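Local atomic coordinates of putative peptidoglycan-binding/hydrolysing protein (Peptoclostridium difficile, PDB entry 5TV7), a protein that probably binds, and may also hydrolyse, the peptidoglycan of the bacterial cell wall, and carries a bound glutamine hydroxamate in its crystal structure. Residues Gly28-Glu34 against Pro57-Val63; Met124-Leu128 against Leu169-Thr173. One frame throughout, in Å; residues are numbered along the deposited sequence.

Contact 1: residues Gly28-Glu34 against Pro57-Val63; sequences GYIYTYE and PDDEIFV
Tyr29 and Tyr31 pair with Val63 and Ile61 through four backbone hydrogen bonds, and the two strands run antiparallel, their axes 4.6 Å apart at closest and 160° between directions. They belong to an antiparallel sheet: 60-63 lies in its outermost strand, which bonds on its far side through Phe62 to Ile134, whereas the strand of 28-32 is bonded on its other flank to strand 78-87. Both bonds of the Tyr31-Ile61 pair are 2.8 Å long, Tyr31 N to Ile61 O and Ile61 N to Tyr31 O. Alternation sends Tyr31, Ile61 and Val63 to one face, where Ile61 and Val63, branched residues suited to a buried strand, pack against Ile40 of helix 38-46. There Val63 CG2 lies 3.6 Å from Tyr31 CD2, and Glu72 is hydrogen-bonded to the phenol end of Tyr31. On the face of Ile30 and Phe62, Ile30 CG1 meets the Phe62 ring at its edge, 3.8 Å from CD1. With CG anti to the backbone N (chi1 174°), that ring reaches back to Gly28, CZ coming within 3.3 Å of Gly28 N; a CB on Gly28 would press on the ring and run into Val63 O. Beyond the strands, Asp59 is hydrogen-bonded to His44 of the helix. The pairing closes where Glu34 N, 3.2 Å from Pro57 O, donates in the carbonyl plane to a lone pair.

Contact 2: residues Met124-Leu128 against Leu169-Thr173; sequences MLTLL and LGRLT
Met124, in the last turn of helix 116-127, and Leu128, just after it, pack against Leu169, Leu172 and Thr173, in the last turn of helix 163-173, in a buried helix-helix contact of a putative peptidoglycan-binding domain. Apolar packing carries most of it. Leucine suits this place because its two methyls can serve different partners: CD1 of Leu128 lies 4.0 Å from Leu169 CD2, which Leu125 CD2 also touches at 3.8 Å. The other branch of Leu128, CD2, lies 4.0 Å from Leu172 CB, the two side chains crossing at about a right angle. Met124, present as selenomethionine, is long enough, with its chain extended at chi2 (-170°), to bring SE to 4.0 Å from Leu169 CB.

The polar element is Thr173. Its OG1, between the backbone N and the carbonyl carbon (chi1 59°), turns back into its own helix and donates to Leu169 O at 2.8 Å from above the carbonyl plane; Thr173 N reaches the same oxygen from the opposite face. The buried hydroxyl is thereby satisfied, and SE of Met124 lies 3.5 Å from the same OG1. The methyl CG2 lies against the end of the first helix, 3.7 Å from Met124 O and 3.9 Å from Leu128 CG.

Around this pair, Phe149 of helix 140-152 covers Leu128, Leu169 and Leu172, while Val84 of strand 78-87 lies against Met124, Leu127 and Thr173.

In the fold
Both segments of contact 1 precede those of contact 2 in the chain; their centres are about 21 Å apart, and their nearest atoms about 6 Å, without touching. The first pairs strands at one border of the five-stranded antiparallel sheet; the second joins helices of the second putative peptidoglycan-binding region. Strand 78-87 links them: it is bonded to the strand of 28-32 and packs Val84 against the helix pair. Leu26, at the start of strand 26-32, also touches Leu127. The two regions are thus packed together within a single chain. The side chain of Leu169 is about 8 Å from the bound glutamine hydroxamate, near the ligand but not among the residues lining its pocket.

Contact 1: residues Gly28-Glu34 against Pro57-Val63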
loop_
_atom_site.group_PDB
_atom_site.type_symbol
_atom_site.label_atom_id
_atom_site.label_comp_id
_atom_site.label_asym_id
_atom_site.label_seq_id
_atom_site.Cartn_x
_atom_site.Cartn_y
_atom_site.Cartn_z
ATOM N N GLY A 28 -4.654 -9.127 6.905
ATOM C CA GLY A 28 -4.945 -8.170 7.958
ATOM C C GLY A 28 -6.410 -7.806 7.944
ATOM O O GLY A 28 -7.227 -8.526 7.364
ATOM N N TYR A 29 -6.741 -6.680 8.565
ATOM C CA TYR A 29 -8.125 -6.231 8.669
ATOM C C TYR A 29 -8.348 -4.840 8.075
ATOM O O TYR A 29 -7.505 -3.947 8.213
ATOM C CB TYR A 29 -8.559 -6.262 10.141
ATOM C CG TYR A 29 -8.611 -7.670 10.685
ATOM C CD1 TYR A 29 -7.463 -8.296 11.177
ATOM C CD2 TYR A 29 -9.800 -8.397 10.666
ATOM C CE1 TYR A 29 -7.508 -9.598 11.652
ATOM C CE2 TYR A 29 -9.854 -9.701 11.138
ATOM C CZ TYR A 29 -8.706 -10.295 11.630
ATOM O OH TYR A 29 -8.761 -11.587 12.091
ATOM N N ILE A 30 -9.485 -4.677 7.403
ATOM C CA ILE A 30 -9.885 -3.405 6.823
ATOM C C ILE A 30 -10.786 -2.724 7.833
ATOM O O ILE A 30 -11.740 -3.322 8.330
ATOM C CB ILE A 30 -10.680 -3.575 5.507
ATOM C CG1 ILE A 30 -9.861 -4.351 4.470
ATOM C CG2 ILE A 30 -11.083 -2.210 4.945
ATOM C CD1 ILE A 30 -10.633 -4.664 3.198
ATOM N N TYR A 31 -10.469 -1.473 8.137
ATOM C CA TYR A 31 -11.234 -0.659 9.064
ATOM C C TYR A 31 -11.643 0.616 8.369
ATOM O O TYR A 31 -11.036 1.014 7.377
ATOM C CB TYR A 31 -10.358 -0.237 10.251
ATOM C CG TYR A 31 -9.916 -1.354 11.152
ATOM C CD1 TYR A 31 -10.731 -1.781 12.201
ATOM C CD2 TYR A 31 -8.678 -1.976 10.979
ATOM C CE1 TYR A 31 -10.333 -2.802 13.045
ATOM C CE2 TYR A 31 -8.274 -3.000 11.821
ATOM C CZ TYR A 31 -9.107 -3.409 12.847
ATOM O OH TYR A 31 -8.730 -4.423 13.687
ATOM N N THR A 32 -12.685 1.247 8.887
ATOM C CA THR A 32 -13.064 2.567 8.443
ATOM C C THR A 32 -12.308 3.464 9.421
ATOM O O THR A 32 -11.950 3.019 10.526
ATOM C CB THR A 32 -14.573 2.823 8.557
ATOM O OG1 THR A 32 -14.988 2.605 9.906
ATOM C CG2 THR A 32 -15.352 1.893 7.626
ATOM N N TYR A 33 -12.059 4.709 9.025
ATOM C CA TYR A 33 -11.347 5.652 9.881
ATOM C C TYR A 33 -12.004 5.761 11.267
ATOM O O TYR A 33 -11.312 5.735 12.284
ATOM C CB TYR A 33 -11.236 7.017 9.192
ATOM C CG TYR A 33 -10.605 8.109 10.028
ATOM C CD1 TYR A 33 -9.299 7.988 10.496
ATOM C CD2 TYR A 33 -11.298 9.288 10.310
ATOM C CE1 TYR A 33 -8.712 8.992 11.250
ATOM C CE2 TYR A 33 -10.722 10.301 11.066
ATOM C CZ TYR A 33 -9.429 10.151 11.530
ATOM O OH TYR A 33 -8.854 11.155 12.272
ATOM N N GLU A 34 -13.332 5.840 11.308
ATOM C CA GLU A 34 -14.019 5.935 12.602
ATOM C C GLU A 34 -13.917 4.646 13.437
ATOM O O GLU A 34 -13.881 4.714 14.663
ATOM C CB GLU A 34 -15.475 6.393 12.448
ATOM C CG GLU A 34 -16.373 5.505 11.602
ATOM C CD GLU A 34 -17.822 5.969 11.607
ATOM O OE1 GLU A 34 -18.172 6.878 12.396
ATOM O OE2 GLU A 34 -18.622 5.413 10.826
ATOM N N PRO A 57 -14.871 10.034 7.888
ATOM C CA PRO A 57 -15.192 8.839 8.699
ATOM C C PRO A 57 -15.178 7.492 7.957
ATOM O O PRO A 57 -14.799 6.473 8.545
ATOM C CB PRO A 57 -16.612 9.128 9.205
ATOM C CG PRO A 57 -16.733 10.604 9.168
ATOM C CD PRO A 57 -15.939 11.049 7.980
ATOM N N ASP A 58 -15.591 7.498 6.690
ATOM C CA ASP A 58 -15.650 6.271 5.878
ATOM C C ASP A 58 -14.360 5.949 5.084
ATOM O O ASP A 58 -14.390 5.125 4.168
ATOM C CB ASP A 58 -16.884 6.300 4.951
ATOM C CG ASP A 58 -16.901 7.498 4.004
ATOM O OD1 ASP A 58 -16.059 8.410 4.157
ATOM O OD2 ASP A 58 -17.774 7.532 3.116
ATOM N N ASP A 59 -13.240 6.589 5.427
ATOM C CA ASP A 59 -11.953 6.288 4.765
ATOM C C ASP A 59 -11.514 4.889 5.143
ATOM O O ASP A 59 -11.456 4.564 6.327
ATOM C CB ASP A 59 -10.846 7.249 5.200
ATOM C CG ASP A 59 -10.979 8.628 4.603
ATOM O OD1 ASP A 59 -11.729 8.818 3.626
ATOM O OD2 ASP A 59 -10.302 9.535 5.120
ATOM N N GLU A 60 -11.202 4.066 4.147
ATOM C CA GLU A 60 -10.743 2.710 4.422
ATOM C C GLU A 60 -9.257 2.668 4.707
ATOM O O GLU A 60 -8.467 3.326 4.028
ATOM C CB GLU A 60 -11.059 1.764 3.275
ATOM C CG GLU A 60 -12.540 1.445 3.152
ATOM C CD GLU A 60 -12.809 0.285 2.212
ATOM O OE1 GLU A 60 -11.858 -0.159 1.520
ATOM O OE2 GLU A 60 -13.968 -0.192 2.179
ATOM N N ILE A 61 -8.895 1.897 5.725
ATOM C CA ILE A 61 -7.511 1.693 6.097
ATOM C C ILE A 61 -7.335 0.201 6.292
ATOM O O ILE A 61 -8.123 -0.426 7.005
ATOM C CB ILE A 61 -7.133 2.405 7.422
ATOM C CG1 ILE A 61 -7.585 3.877 7.407
ATOM C CG2 ILE A 61 -5.626 2.290 7.662
ATOM C CD1 ILE A 61 -7.503 4.556 8.747
ATOM N N PHE A 62 -6.329 -0.372 5.638
ATOM C CA PHE A 62 -6.023 -1.793 5.800
ATOM C C PHE A 62 -4.857 -1.906 6.769
ATOM O O PHE A 62 -3.807 -1.273 6.577
ATOM C CB PHE A 62 -5.700 -2.457 4.461
ATOM C CG PHE A 62 -5.241 -3.890 4.588
ATOM C CD1 PHE A 62 -6.141 -4.904 4.905
ATOM C CD2 PHE A 62 -3.913 -4.230 4.369
ATOM C CE1 PHE A 62 -5.718 -6.225 5.012
ATOM C CE2 PHE A 62 -3.483 -5.547 4.482
ATOM C CZ PHE A 62 -4.388 -6.543 4.800
ATOM N N VAL A 63 -5.058 -2.705 7.815
ATOM C CA VAL A 63 -4.064 -2.909 8.856
ATOM C C VAL A 63 -3.555 -4.334 8.763
ATOM O O VAL A 63 -4.297 -5.270 9.055
ATOM C CB VAL A 63 -4.675 -2.686 10.250
ATOM C CG1 VAL A 63 -3.645 -2.951 11.340
ATOM C CG2 VAL A 63 -5.238 -1.276 10.360
#

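Contact 2: residues Met124-Leu128 against Leu169-Thr173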
loop_
_atom_site.group_PDB
_atom_site.type_symbol
_atom_site.label_atom_id
_atom_site.label_comp_id
_atom_site.label_asym_id
_atom_site.label_seq_id
_atom_site.Cartn_x
_atom_site.Cartn_y
_atom_site.Cartn_z
HETATM N N MSE A 124 2.058 -3.358 -1.885
HETATM C CA MSE A 124 3.321 -3.959 -2.341
HETATM C C MSE A 124 4.506 -3.553 -1.484
HETATM O O MSE A 124 5.349 -4.391 -1.139
HETATM C CB MSE A 124 3.527 -3.599 -3.812
HETATM C CG MSE A 124 2.530 -4.394 -4.647
HETATM SE SE MSE A 124 2.918 -4.226 -6.559
HETATM C CE MSE A 124 2.311 -2.396 -6.776
ATOM N N LEU A 125 4.581 -2.276 -1.123
ATOM C CA LEU A 125 5.671 -1.786 -0.261
ATOM C C LEU A 125 5.597 -2.475 1.102
ATOM O O LEU A 125 6.623 -2.908 1.649
ATOM C CB LEU A 125 5.608 -0.272 -0.105
ATOM C CG LEU A 125 5.958 0.547 -1.337
ATOM C CD1 LEU A 125 5.490 1.986 -1.174
ATOM C CD2 LEU A 125 7.457 0.501 -1.599
ATOM N N THR A 126 4.381 -2.627 1.623
ATOM C CA THR A 126 4.202 -3.306 2.905
ATOM C C THR A 126 4.665 -4.780 2.839
ATOM O O THR A 126 5.285 -5.262 3.787
ATOM C CB THR A 126 2.765 -3.182 3.420
ATOM O OG1 THR A 126 2.428 -1.792 3.521
ATOM C CG2 THR A 126 2.632 -3.819 4.778
ATOM N N LEU A 127 4.394 -5.472 1.725
ATOM C CA LEU A 127 4.873 -6.856 1.543
ATOM C C LEU A 127 6.394 -6.960 1.569
ATOM O O LEU A 127 6.931 -7.982 1.980
ATOM C CB LEU A 127 4.386 -7.459 0.225
ATOM C CG LEU A 127 2.977 -8.012 0.176
ATOM C CD1 LEU A 127 2.591 -8.316 -1.262
ATOM C CD2 LEU A 127 2.887 -9.264 1.045
ATOM N N LEU A 128 7.072 -5.919 1.105
ATOM C CA LEU A 128 8.534 -5.891 1.077
ATOM C C LEU A 128 9.149 -5.411 2.375
ATOM O O LEU A 128 10.371 -5.275 2.466
ATOM C CB LEU A 128 9.021 -5.039 -0.082
ATOM C CG LEU A 128 8.610 -5.586 -1.443
ATOM C CD1 LEU A 128 9.114 -4.654 -2.526
ATOM C CD2 LEU A 128 9.143 -7.000 -1.652
ATOM N N LEU A 169 8.501 -3.233 -8.223
ATOM C CA LEU A 169 7.556 -3.653 -7.191
ATOM C C LEU A 169 6.825 -4.914 -7.606
ATOM O O LEU A 169 6.676 -5.851 -6.815
ATOM C CB LEU A 169 6.524 -2.545 -6.922
ATOM C CG LEU A 169 7.030 -1.368 -6.094
ATOM C CD1 LEU A 169 6.026 -0.227 -6.136
ATOM C CD2 LEU A 169 7.302 -1.816 -4.669
ATOM N N GLY A 170 6.364 -4.925 -8.854
ATOM C CA GLY A 170 5.641 -6.068 -9.401
ATOM C C GLY A 170 6.455 -7.347 -9.444
ATOM O O GLY A 170 5.962 -8.405 -9.062
ATOM N N ARG A 171 7.701 -7.249 -9.905
ATOM C CA ARG A 171 8.571 -8.430 -10.009
ATOM C C ARG A 171 8.908 -9.026 -8.648
ATOM O O ARG A 171 9.016 -10.234 -8.521
ATOM C CB ARG A 171 9.864 -8.112 -10.762
ATOM C CG ARG A 171 9.638 -7.882 -12.237
ATOM C CD ARG A 171 10.903 -7.435 -12.936
ATOM N NE ARG A 171 10.615 -7.063 -14.321
ATOM C CZ ARG A 171 10.585 -7.904 -15.359
ATOM N NH1 ARG A 171 10.837 -9.199 -15.211
ATOM N NH2 ARG A 171 10.306 -7.433 -16.569
ATOM N N LEU A 172 9.050 -8.170 -7.643
ATOM C CA LEU A 172 9.389 -8.616 -6.292
ATOM C C LEU A 172 8.208 -9.158 -5.497
ATOM O O LEU A 172 8.408 -9.948 -4.599
ATOM C CB LEU A 172 10.034 -7.470 -5.509
ATOM C CG LEU A 172 11.408 -7.028 -6.026
ATOM C CD1 LEU A 172 11.821 -5.726 -5.363
ATOM C CD2 LEU A 172 12.451 -8.116 -5.803
ATOM N N THR A 173 6.991 -8.729 -5.814
ATOM C CA THR A 173 5.824 -9.173 -5.052
ATOM C C THR A 173 4.962 -10.233 -5.733
ATOM O O THR A 173 4.094 -10.806 -5.087
ATOM C CB THR A 173 4.965 -7.978 -4.624
ATOM O OG1 THR A 173 4.534 -7.250 -5.777
ATOM C CG2 THR A 173 5.777 -7.066 -3.702
#